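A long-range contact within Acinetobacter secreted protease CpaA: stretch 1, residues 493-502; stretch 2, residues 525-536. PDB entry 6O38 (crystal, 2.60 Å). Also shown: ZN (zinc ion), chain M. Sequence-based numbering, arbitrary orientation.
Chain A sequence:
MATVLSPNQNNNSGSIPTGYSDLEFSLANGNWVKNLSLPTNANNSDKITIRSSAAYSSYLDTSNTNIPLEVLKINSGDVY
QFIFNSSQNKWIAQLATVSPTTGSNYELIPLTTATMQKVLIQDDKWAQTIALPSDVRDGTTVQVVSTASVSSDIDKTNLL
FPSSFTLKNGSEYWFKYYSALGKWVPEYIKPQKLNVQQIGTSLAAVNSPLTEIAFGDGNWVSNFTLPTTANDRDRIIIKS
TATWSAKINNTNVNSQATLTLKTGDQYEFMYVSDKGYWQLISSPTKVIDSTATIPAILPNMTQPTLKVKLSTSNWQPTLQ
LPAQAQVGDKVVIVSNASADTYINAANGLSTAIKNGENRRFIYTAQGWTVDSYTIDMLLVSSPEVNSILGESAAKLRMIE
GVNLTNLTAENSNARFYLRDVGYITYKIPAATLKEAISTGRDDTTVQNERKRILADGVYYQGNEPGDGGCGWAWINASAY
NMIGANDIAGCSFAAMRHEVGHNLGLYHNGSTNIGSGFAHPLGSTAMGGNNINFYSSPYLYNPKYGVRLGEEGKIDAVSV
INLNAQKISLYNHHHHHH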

# COMPACT_ATOMS: atom_id res chain seq x y z
N PHE A 493 8.58 -2.86 13.52
CA PHE A 493 7.70 -1.81 14.02
C PHE A 493 6.26 -1.97 13.56
O PHE A 493 5.39 -1.25 14.06
N ALA A 494 5.98 -2.90 12.64
CA ALA A 494 4.61 -3.19 12.25
C ALA A 494 3.87 -4.02 13.29
O ALA A 494 2.67 -4.25 13.13
N ALA A 495 4.55 -4.47 14.34
CA ALA A 495 3.93 -5.27 15.38
C ALA A 495 3.05 -4.46 16.32
O ALA A 495 2.16 -5.03 16.96
N MSE A 496 3.27 -3.15 16.41
CA MSE A 496 2.52 -2.32 17.35
C MSE A 496 1.04 -2.27 17.02
O MSE A 496 0.20 -2.47 17.89
N ARG A 497 0.72 -2.01 15.75
CA ARG A 497 -0.67 -2.00 15.33
C ARG A 497 -1.33 -3.36 15.52
O ARG A 497 -2.56 -3.43 15.60
N HIS A 498 -0.54 -4.42 15.60
CA HIS A 498 -1.08 -5.75 15.88
C HIS A 498 -1.36 -5.93 17.36
O HIS A 498 -2.44 -6.40 17.75
N GLU A 499 -0.41 -5.55 18.21
CA GLU A 499 -0.60 -5.69 19.65
C GLU A 499 -1.66 -4.73 20.17
O GLU A 499 -2.45 -5.08 21.05
N VAL A 500 -1.69 -3.50 19.64
CA VAL A 500 -2.73 -2.55 20.03
C VAL A 500 -4.10 -3.05 19.60
O VAL A 500 -5.10 -2.86 20.30
N GLY A 501 -4.16 -3.72 18.44
CA GLY A 501 -5.40 -4.36 18.04
C GLY A 501 -5.91 -5.35 19.07
O GLY A 501 -7.10 -5.41 19.36
N HIS A 502 -5.00 -6.15 19.64
CA HIS A 502 -5.37 -7.05 20.73
C HIS A 502 -5.90 -6.26 21.92
O HIS A 502 -6.95 -6.61 22.48
N THR A 525 -5.60 -8.49 6.73
CA THR A 525 -5.66 -7.35 7.63
C THR A 525 -4.70 -7.55 8.80
O THR A 525 -4.01 -8.56 8.92
N ALA A 526 -4.67 -6.55 9.69
CA ALA A 526 -3.66 -6.51 10.74
C ALA A 526 -3.76 -7.72 11.67
O ALA A 526 -2.73 -8.27 12.09
N MSE A 527 -4.97 -8.14 12.01
CA MSE A 527 -5.15 -9.27 12.92
C MSE A 527 -5.11 -10.61 12.20
O MSE A 527 -5.03 -11.66 12.84
N GLY A 528 -5.17 -10.58 10.87
CA GLY A 528 -5.27 -11.81 10.11
C GLY A 528 -4.09 -12.08 9.19
O GLY A 528 -4.23 -12.82 8.21
N GLY A 529 -2.93 -11.53 9.52
CA GLY A 529 -1.75 -11.70 8.69
C GLY A 529 -0.90 -10.45 8.58
O GLY A 529 0.32 -10.54 8.45
N ASN A 530 -1.54 -9.28 8.63
CA ASN A 530 -0.85 -8.01 8.85
C ASN A 530 0.07 -7.64 7.69
O ASN A 530 1.21 -7.21 7.89
N ASN A 531 -0.41 -7.79 6.45
CA ASN A 531 0.36 -7.39 5.28
C ASN A 531 -0.30 -6.30 4.45
O ASN A 531 0.24 -5.93 3.40
N ILE A 532 -1.46 -5.78 4.87
CA ILE A 532 -2.07 -4.61 4.26
C ILE A 532 -2.49 -3.67 5.38
O ILE A 532 -2.74 -4.09 6.51
N ASN A 533 -2.58 -2.38 5.04
CA ASN A 533 -2.80 -1.33 6.04
C ASN A 533 -4.29 -1.15 6.33
O ASN A 533 -4.88 -0.10 6.09
N PHE A 534 -4.91 -2.21 6.86
CA PHE A 534 -6.32 -2.17 7.19
C PHE A 534 -6.60 -3.05 8.40
O PHE A 534 -5.94 -4.06 8.62
N TYR A 535 -7.59 -2.63 9.19
CA TYR A 535 -8.31 -3.54 10.07
C TYR A 535 -9.52 -4.08 9.33
O TYR A 535 -10.07 -3.42 8.44
N SER A 536 -9.94 -5.29 9.68
CA SER A 536 -10.97 -5.97 8.90
C SER A 536 -12.32 -5.29 9.08
O SER A 536 -12.67 -4.83 10.17

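The helix of stretch 1 packs against an irregular loop, and polar side chains do most of the joining. The backbones come closest at His498 and Ala526, whose CA atoms lie 5.8 Å apart.

Arg497 points toward the loop and has the largest area covered by it. Its chi1 is p, and chi2 and chi3 are both t, so the chain is extended beyond CG. NH1 donates to Asn533 OD1 at 2.9 Å, near the guanidinium plane, and also bonds elsewhere in the structure. NE and NH2 of Arg497 both reach Asn530 OD1, at 2.6 and 2.9 Å. Both bonds are weak, because their N-H...O angles are only 123° and 116°.

Asn530 also points toward the helix, with chi1 t. Its amide works both ways: OD1 accepts from Arg497, while ND2 donates to Ala494 O at 3.2 Å. Asn533 is m; its CB points sideways, but its end comes nearer and delivers OD1 to Arg497.

Tyr535, also m, donates from OH to Arg497 O at 3.0 Å. That carbonyl also accepts the helical bond from Gly501 N, at 3.3 Å.

His498 is t. Its ND1 donates to Ala526 O at 3.0 Å, with the carbonyl oxygen near the ring plane. This leaves NE2 for the zinc ion, 2.2 Å away. His502, with chi1 m, binds the same zinc through NE2 at 2.1 Å, and its ND1 is hydrogen-bonded elsewhere. Three further zinc ligands come from elsewhere in the structure.

Met527, a selenomethionine, is m at chi1 and chi2. Its SE lies 4.0 Å from His498 ND1 and makes sulfur-aromatic-type contacts with both histidine rings. Its CE sits 3.6 Å from Gly501 CA. A CB on Gly501 would clash with that methyl.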

# COMPACT_ATOMS: atom_id res chain seq x y z
CB PHE A 493 8.23 -0.43 13.61
CG PHE A 493 8.27 -0.21 12.12
CD1 PHE A 493 9.39 -0.55 11.39
CD2 PHE A 493 7.19 0.35 11.46
CE1 PHE A 493 9.44 -0.34 10.03
CE2 PHE A 493 7.22 0.56 10.10
CZ PHE A 493 8.35 0.22 9.38
CB ALA A 494 4.59 -3.91 10.90
CB ALA A 495 4.99 -6.01 16.20
CB MSE A 496 3.09 -0.90 17.40
CG MSE A 496 2.47 -0.06 18.50
SE MSE A 496 2.99 1.81 18.47
CE MSE A 496 2.20 2.36 20.16
CB ARG A 497 -0.79 -1.56 13.86
CG ARG A 497 -0.25 -2.57 12.86
CD ARG A 497 -0.58 -2.14 11.44
NE ARG A 497 -0.06 -3.07 10.44
CZ ARG A 497 -0.09 -2.85 9.13
NH1 ARG A 497 -0.62 -1.73 8.66
NH2 ARG A 497 0.41 -3.75 8.29
CB HIS A 498 -0.11 -6.82 15.37
CG HIS A 498 -0.58 -8.22 15.63
ND1 HIS A 498 -1.38 -8.91 14.74
CD2 HIS A 498 -0.35 -9.07 16.66
CE1 HIS A 498 -1.63 -10.12 15.23
NE2 HIS A 498 -1.02 -10.24 16.39
CB GLU A 499 0.73 -5.48 20.39
CG GLU A 499 1.84 -6.42 19.94
CD GLU A 499 1.44 -7.89 20.03
OE1 GLU A 499 1.87 -8.67 19.15
OE2 GLU A 499 0.70 -8.26 20.96
CB VAL A 500 -2.42 -1.15 19.45
CG1 VAL A 500 -3.61 -0.22 19.60
CG2 VAL A 500 -1.19 -0.56 20.13
CB HIS A 502 -4.17 -7.90 21.14
CG HIS A 502 -3.91 -9.07 20.24
ND1 HIS A 502 -4.86 -10.05 20.00
CD2 HIS A 502 -2.82 -9.42 19.52
CE1 HIS A 502 -4.36 -10.95 19.17
NE2 HIS A 502 -3.12 -10.59 18.87
CB THR A 525 -7.09 -7.13 8.11
OG1 THR A 525 -7.51 -8.25 8.91
CG2 THR A 525 -8.03 -6.97 6.93
CB ALA A 526 -3.78 -5.21 11.53
CB MSE A 527 -6.46 -9.14 13.69
CG MSE A 527 -6.59 -7.88 14.51
SE MSE A 527 -5.08 -7.61 15.70
CE MSE A 527 -4.46 -5.93 14.96
CB ASN A 530 -0.07 -8.03 10.17
CG ASN A 530 0.32 -6.65 10.65
OD1 ASN A 530 -0.34 -5.66 10.31
ND2 ASN A 530 1.38 -6.57 11.43
CB ASN A 531 0.69 -8.60 4.40
CG ASN A 531 -0.54 -9.37 3.96
OD1 ASN A 531 -1.65 -8.83 3.95
ND2 ASN A 531 -0.35 -10.62 3.59
CB ILE A 532 -3.27 -4.97 3.35
CG1 ILE A 532 -4.39 -5.62 4.16
CG2 ILE A 532 -2.84 -5.85 2.20
CD1 ILE A 532 -5.65 -5.88 3.36
CB ASN A 533 -2.16 -0.03 5.58
CG ASN A 533 -0.68 -0.17 5.30
OD1 ASN A 533 0.01 -0.97 5.92
ND2 ASN A 533 -0.19 0.60 4.34
CB PHE A 534 -7.20 -2.64 6.03
CG PHE A 534 -7.16 -1.75 4.82
CD1 PHE A 534 -7.97 -0.62 4.75
CD2 PHE A 534 -6.34 -2.04 3.75
CE1 PHE A 534 -7.94 0.20 3.64
CE2 PHE A 534 -6.30 -1.22 2.64
CZ PHE A 534 -7.11 -0.10 2.59
CB TYR A 535 -8.74 -2.83 11.36
CG TYR A 535 -7.60 -2.42 12.26
CD1 TYR A 535 -6.96 -3.34 13.07
CD2 TYR A 535 -7.18 -1.10 12.31
CE1 TYR A 535 -5.92 -2.97 13.90
CE2 TYR A 535 -6.14 -0.71 13.14
CZ TYR A 535 -5.51 -1.65 13.93
OH TYR A 535 -4.48 -1.28 14.76
CB SER A 536 -11.06 -7.44 9.30
OG SER A 536 -11.60 -7.59 10.60
ZN ZN M . -1.51 -11.64 18.05